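Local coordinates for protein putative O-GlcNAcase nagJ (Clostridium perfringens, PDB 6PV5) that probably acts as a family 84 glycoside hydrolase with hexosaminidase activity, removing N-acetylhexosamine residues from glycans, at residues Trp303-Arg309 / Val338-Tyr342; Lys366-Trp372 / Asn396-Trp402. All blocks are in the same frame, centred on the assembly; numbering follows the deposited sequence.

Contact 1. Residues Trp303-Arg309 / Val338-Tyr342; sequences WDDIENR and VPVEY. With EDO (1,2-ethanediol), chain F.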
# COMPACT_ATOMS: atom_id res chain seq x y z
N TRP A 303 14.30 -5.07 -16.05
CA TRP A 303 15.32 -6.09 -16.25
C TRP A 303 15.49 -6.99 -15.02
O TRP A 303 16.48 -7.70 -14.91
CB TRP A 303 16.67 -5.47 -16.65
CG TRP A 303 16.56 -4.47 -17.76
CD1 TRP A 303 16.48 -3.11 -17.63
CD2 TRP A 303 16.48 -4.74 -19.17
NE1 TRP A 303 16.38 -2.52 -18.86
CE2 TRP A 303 16.38 -3.50 -19.82
CE3 TRP A 303 16.51 -5.91 -19.94
CZ2 TRP A 303 16.31 -3.39 -21.22
CZ3 TRP A 303 16.42 -5.81 -21.31
CH2 TRP A 303 16.32 -4.57 -21.93
N ASP A 304 14.55 -6.94 -14.08
CA ASP A 304 14.70 -7.75 -12.88
C ASP A 304 14.61 -9.23 -13.25
O ASP A 304 13.79 -9.63 -14.08
CB ASP A 304 13.67 -7.41 -11.80
CG ASP A 304 12.22 -7.65 -12.21
OD1 ASP A 304 11.81 -7.12 -13.25
OD2 ASP A 304 11.50 -8.35 -11.46
N ASP A 305 15.48 -10.03 -12.63
CA ASP A 305 15.37 -11.48 -12.73
C ASP A 305 15.45 -11.94 -14.19
O ASP A 305 14.51 -12.56 -14.69
CB ASP A 305 14.11 -11.99 -12.01
CG ASP A 305 13.92 -11.55 -10.56
OD1 ASP A 305 14.86 -11.75 -9.73
OD2 ASP A 305 12.81 -11.05 -10.25
N ILE A 306 16.57 -11.64 -14.86
CA ILE A 306 16.91 -12.23 -16.14
C ILE A 306 18.38 -12.66 -16.16
O ILE A 306 19.07 -12.62 -15.13
CB ILE A 306 16.61 -11.29 -17.32
CG1 ILE A 306 17.33 -9.94 -17.17
CG2 ILE A 306 15.11 -11.14 -17.52
CD1 ILE A 306 17.68 -9.27 -18.47
N GLU A 307 18.84 -13.03 -17.36
CA GLU A 307 20.14 -13.63 -17.60
C GLU A 307 21.18 -12.57 -17.96
O GLU A 307 22.27 -12.55 -17.39
CB GLU A 307 20.05 -14.69 -18.71
N ASN A 308 20.85 -11.69 -18.92
CA ASN A 308 21.82 -10.75 -19.46
C ASN A 308 22.36 -9.82 -18.36
O ASN A 308 21.63 -9.28 -17.53
CB ASN A 308 21.30 -10.06 -20.73
CG ASN A 308 22.01 -8.76 -21.04
OD1 ASN A 308 21.45 -7.68 -20.83
ND2 ASN A 308 23.24 -8.83 -21.52
N ARG A 309 23.68 -9.64 -18.37
CA ARG A 309 24.31 -8.81 -17.36
C ARG A 309 25.01 -7.64 -18.04
O ARG A 309 26.00 -7.12 -17.53
CB ARG A 309 25.31 -9.66 -16.57
CG ARG A 309 25.53 -9.17 -15.15
CD ARG A 309 25.68 -10.32 -14.19
NE ARG A 309 25.41 -9.79 -12.86
CZ ARG A 309 24.36 -10.11 -12.12
NH1 ARG A 309 23.46 -10.99 -12.56
NH2 ARG A 309 24.21 -9.57 -10.92
N VAL A 338 13.75 -1.11 -13.72
CA VAL A 338 14.35 -1.79 -12.57
C VAL A 338 15.56 -2.55 -13.08
O VAL A 338 15.48 -3.30 -14.05
CB VAL A 338 13.36 -2.70 -11.80
CG1 VAL A 338 12.83 -3.82 -12.66
CG2 VAL A 338 14.02 -3.31 -10.56
N PRO A 339 16.73 -2.39 -12.42
CA PRO A 339 17.97 -3.02 -12.88
C PRO A 339 18.02 -4.51 -12.56
O PRO A 339 17.19 -5.02 -11.81
CB PRO A 339 19.09 -2.28 -12.12
CG PRO A 339 18.40 -1.27 -11.22
CD PRO A 339 16.92 -1.55 -11.24
N VAL A 340 19.03 -5.18 -13.13
CA VAL A 340 19.36 -6.55 -12.76
C VAL A 340 19.79 -6.58 -11.29
O VAL A 340 19.34 -7.45 -10.55
CB VAL A 340 20.44 -7.14 -13.70
CG1 VAL A 340 20.99 -8.46 -13.19
CG2 VAL A 340 19.94 -7.29 -15.13
N GLU A 341 20.65 -5.64 -10.88
CA GLU A 341 21.12 -5.53 -9.50
C GLU A 341 20.16 -4.61 -8.75
O GLU A 341 20.42 -3.42 -8.60
CB GLU A 341 22.60 -5.09 -9.45
CG GLU A 341 23.56 -6.15 -9.98
CD GLU A 341 25.03 -5.81 -10.20
OE1 GLU A 341 25.42 -4.62 -10.15
OE2 GLU A 341 25.80 -6.75 -10.45
N TYR A 342 19.03 -5.16 -8.28
CA TYR A 342 17.96 -4.27 -7.86
C TYR A 342 17.92 -4.11 -6.35
O TYR A 342 17.12 -3.32 -5.87
CB TYR A 342 16.59 -4.69 -8.40
CG TYR A 342 16.17 -6.11 -8.12
CD1 TYR A 342 16.39 -7.11 -9.04
CD2 TYR A 342 15.55 -6.44 -6.92
CE1 TYR A 342 16.02 -8.43 -8.79
CE2 TYR A 342 15.17 -7.75 -6.65
CZ TYR A 342 15.41 -8.74 -7.58
OH TYR A 342 15.05 -10.02 -7.27
C1 EDO F . 28.93 -7.64 -11.45
O1 EDO F . 28.15 -6.48 -11.60
C2 EDO F . 28.58 -8.44 -12.58
O2 EDO F . 28.85 -7.58 -13.66
O HOH W 1 18.24 -9.76 -11.24
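D305, the predicted proton donor, meets the Y342 hydroxyl across the contact: its OD1 lies 3.0 Å from Y342 OH, near the ring plane and at the ring edge, with carboxylate and ring turned 85° to each other. Y342 CG stands between backbone N and carbonyl carbon (chi1 54°), which brings the ring up to both acids, its CD1 lying 3.9 Å from D304 CB. D304 also touches V338, whose CG1 meets its OD1. Further in, V340 is the main apolar plug: its CG2 packs against W303 CB and I306 CG1 and lies against the carbonyl oxygens of W303 and N308, while CG1, anti to the backbone N, lies under one face of the R309 guanidinium, 3.6 Å from R309 NH1. The backbones are tied by W303 N to V338 O (2.9 Å) and by a water that accepts from D305 N and donates to V340 O at 2.6 Å. At the outer end R309 NH2 makes a long salt bridge to E341 OE2 (3.3 Å), reaching the anti lone pair of that oxygen, which lies 19° out of the guanidinium plane. The same OE2 takes a bond from O1 of 1,2-ethanediol, probably from the crystallisation liquor, at 2.6 Å, and T357 holds E341 OE1. Helix 311-326 backs W303 and V340 through Q314. Two loops leaving the C-terminal ends of neighbouring parallel strands, 298-302 and 336-338, with the predicted acid on the first, are characteristic of the active-site rim of a TIM-barrel glycoside hydrolase.

Contact 2. Residues Lys366-Trp372 / Asn396-Trp402; sequences KDIEVMW and NRKMMLW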
# COMPACT_ATOMS: atom_id res chain seq x y z
N LYS A 366 19.16 10.55 -16.82
CA LYS A 366 18.80 10.95 -15.47
C LYS A 366 17.30 11.13 -15.26
O LYS A 366 16.83 11.10 -14.12
CB LYS A 366 19.59 12.18 -15.01
CG LYS A 366 21.07 11.95 -14.76
CD LYS A 366 21.69 12.93 -13.78
CE LYS A 366 23.15 13.27 -14.04
NZ LYS A 366 23.96 12.07 -14.38
N ASP A 367 16.54 11.31 -16.35
CA ASP A 367 15.11 11.53 -16.18
C ASP A 367 14.34 10.21 -16.24
O ASP A 367 13.10 10.21 -16.19
CB ASP A 367 14.61 12.63 -17.13
CG ASP A 367 14.68 12.27 -18.60
OD1 ASP A 367 15.25 11.19 -18.93
OD2 ASP A 367 14.17 13.07 -19.42
N ILE A 368 15.06 9.08 -16.37
CA ILE A 368 14.45 7.76 -16.28
C ILE A 368 14.42 7.35 -14.81
O ILE A 368 15.44 7.45 -14.13
CB ILE A 368 15.21 6.73 -17.15
CG1 ILE A 368 15.13 7.09 -18.64
CG2 ILE A 368 14.70 5.32 -16.85
CD1 ILE A 368 16.09 6.28 -19.52
N GLU A 369 13.26 6.89 -14.34
CA GLU A 369 13.03 6.50 -12.96
C GLU A 369 13.56 5.09 -12.76
O GLU A 369 13.44 4.26 -13.66
CB GLU A 369 11.55 6.63 -12.62
CG GLU A 369 10.96 7.97 -13.02
CD GLU A 369 11.33 9.13 -12.10
OE1 GLU A 369 12.24 8.96 -11.25
OE2 GLU A 369 10.71 10.21 -12.22
N VAL A 370 14.19 4.85 -11.59
CA VAL A 370 14.82 3.57 -11.26
C VAL A 370 14.30 3.09 -9.90
O VAL A 370 14.40 3.81 -8.90
CB VAL A 370 16.36 3.64 -11.27
CG1 VAL A 370 16.98 2.28 -10.99
CG2 VAL A 370 16.88 4.13 -12.61
N MET A 371 13.80 1.84 -9.90
CA MET A 371 13.25 1.18 -8.72
C MET A 371 14.31 0.30 -8.09
O MET A 371 15.12 -0.32 -8.79
CB MET A 371 12.01 0.35 -9.09
CG MET A 371 10.84 1.24 -9.52
SD MET A 371 9.26 0.38 -9.90
CE MET A 371 9.69 -0.67 -11.29
N TRP A 372 14.33 0.27 -6.76
CA TRP A 372 15.16 -0.70 -6.08
C TRP A 372 14.42 -1.15 -4.82
O TRP A 372 13.43 -0.52 -4.43
CB TRP A 372 16.56 -0.11 -5.81
CG TRP A 372 16.89 0.29 -4.40
CD1 TRP A 372 17.88 -0.26 -3.63
CD2 TRP A 372 16.35 1.38 -3.63
NE1 TRP A 372 17.97 0.40 -2.43
CE2 TRP A 372 17.02 1.39 -2.39
CE3 TRP A 372 15.33 2.32 -3.85
CZ2 TRP A 372 16.73 2.31 -1.38
CZ3 TRP A 372 15.04 3.23 -2.86
CH2 TRP A 372 15.73 3.23 -1.64
N ASN A 396 22.71 9.07 -9.06
CA ASN A 396 22.71 10.50 -9.37
C ASN A 396 21.28 10.99 -9.57
O ASN A 396 21.04 11.84 -10.43
CB ASN A 396 23.56 10.79 -10.62
CG ASN A 396 25.03 10.59 -10.34
OD1 ASN A 396 25.59 11.27 -9.48
ND2 ASN A 396 25.65 9.63 -11.02
N ARG A 397 20.34 10.43 -8.79
CA ARG A 397 18.92 10.76 -8.90
C ARG A 397 18.19 10.17 -7.70
O ARG A 397 18.67 9.24 -7.06
CB ARG A 397 18.33 10.20 -10.20
CG ARG A 397 18.20 8.68 -10.21
CD ARG A 397 17.99 8.04 -11.56
NE ARG A 397 19.24 7.98 -12.30
CZ ARG A 397 19.33 7.82 -13.62
NH1 ARG A 397 18.23 7.71 -14.35
NH2 ARG A 397 20.51 7.77 -14.20
N LYS A 398 17.04 10.76 -7.40
CA LYS A 398 16.10 10.20 -6.44
C LYS A 398 15.59 8.84 -6.93
O LYS A 398 15.18 8.68 -8.07
CB LYS A 398 14.96 11.18 -6.19
CG LYS A 398 15.33 12.34 -5.28
CD LYS A 398 14.10 13.12 -4.90
CE LYS A 398 14.35 14.23 -3.91
NZ LYS A 398 13.11 14.54 -3.15
N MET A 399 15.66 7.85 -6.04
CA MET A 399 15.30 6.49 -6.41
C MET A 399 13.80 6.29 -6.19
O MET A 399 13.15 7.13 -5.55
CB MET A 399 16.10 5.52 -5.53
CG MET A 399 17.60 5.61 -5.80
SD MET A 399 18.08 5.27 -7.52
CE MET A 399 17.80 3.51 -7.69
N MET A 400 13.25 5.18 -6.69
CA MET A 400 11.90 4.76 -6.33
C MET A 400 11.96 3.45 -5.53
O MET A 400 12.64 2.51 -5.91
CB MET A 400 11.06 4.56 -7.60
CG MET A 400 10.87 5.87 -8.35
SD MET A 400 9.33 6.04 -9.28
CE MET A 400 9.16 7.83 -9.30
N LEU A 401 11.26 3.39 -4.39
CA LEU A 401 11.37 2.21 -3.55
C LEU A 401 10.27 1.20 -3.90
O LEU A 401 9.09 1.49 -3.75
CB LEU A 401 11.32 2.63 -2.08
CG LEU A 401 11.31 1.47 -1.06
CD1 LEU A 401 12.58 0.60 -1.15
CD2 LEU A 401 11.11 2.00 0.35
N TRP A 402 10.67 0.03 -4.40
CA TRP A 402 9.78 -1.09 -4.59
C TRP A 402 9.73 -1.86 -3.27
O TRP A 402 10.71 -2.48 -2.85
CB TRP A 402 10.30 -1.94 -5.74
CG TRP A 402 9.59 -3.23 -5.97
CD1 TRP A 402 9.35 -4.22 -5.05
CD2 TRP A 402 9.06 -3.72 -7.22
NE1 TRP A 402 8.70 -5.27 -5.64
CE2 TRP A 402 8.52 -5.00 -6.97
CE3 TRP A 402 8.99 -3.19 -8.52
CZ2 TRP A 402 7.91 -5.77 -7.96
CZ3 TRP A 402 8.42 -3.97 -9.51
CH2 TRP A 402 7.89 -5.23 -9.23
O HOH W 2 13.98 6.98 -9.83
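W372 and L401 meet at the apolar centre: L401 CD1 lies over the six-membered ring of W372, 4.1 Å from its centroid and 16° off the normal, a CH-pi contact. The indole also meets M399, CZ3 lying 3.7 Å from M399 CB. M399, bent at chi2 and chi3, brings its CE to V370 CG1, and helix 385-395 covers W372 and M399 through V391. M371 and M400 share the other face of the sheet, M371 CG against M400 CB. Beyond them M371 SD approaches the edge of the W402 ring, 5.2 Å from the six-membered centroid, as a Met-aromatic contact; the W402 NE1 is held by N404. Three backbone bonds join the parallel strands: M400 N to V370 O, W372 N to M400 O at 2.9 Å, and W402 N to W372 O. Where the strands begin, a water accepts from V370 N (2.8 Å) and lies close to E369 OE1 and K398 O, while M400 CE rests against the E369 carboxylate, which K187 pairs with. At the polar edge R397 NH1 gives I368 O an in-plane bond of 2.8 Å on a carbonyl lone pair. K366 CA covers one guanidinium face, 3.5 Å from R397 NH1, and the carbonyls of L364, D365 and Y395 take further N-H groups. R397, at the N-terminal end where the two strands start, therefore works as a clamp on main-chain oxygens: its positive charge is probably offset by the carbonyl dipoles around it, fastening the loop before strand 369-372 to the turn before strand 399-403.

Both contacts belong to the eight-stranded parallel barrel of the beta-N-acetylglucosaminidase domain in this fragment of a longer protein, their centres 15 Å apart, and they touch where P339 and V338 lie against M371 O, P339 against V370, and Y342 O against W372 CB. Contact 2 joins neighbouring strands directly, with a largely buried apolar interior and regular main-chain bonding that gives way to an exposed polar edge. Contact 1 joins the loops that follow two other strands; W303, V338, P339, V340 and E341 are its buried part, and its outer parts carry carboxylates, a salt bridge and a predicted catalytic acid. The side chain of W402 in contact 2 lies about 8 Å from that of D305.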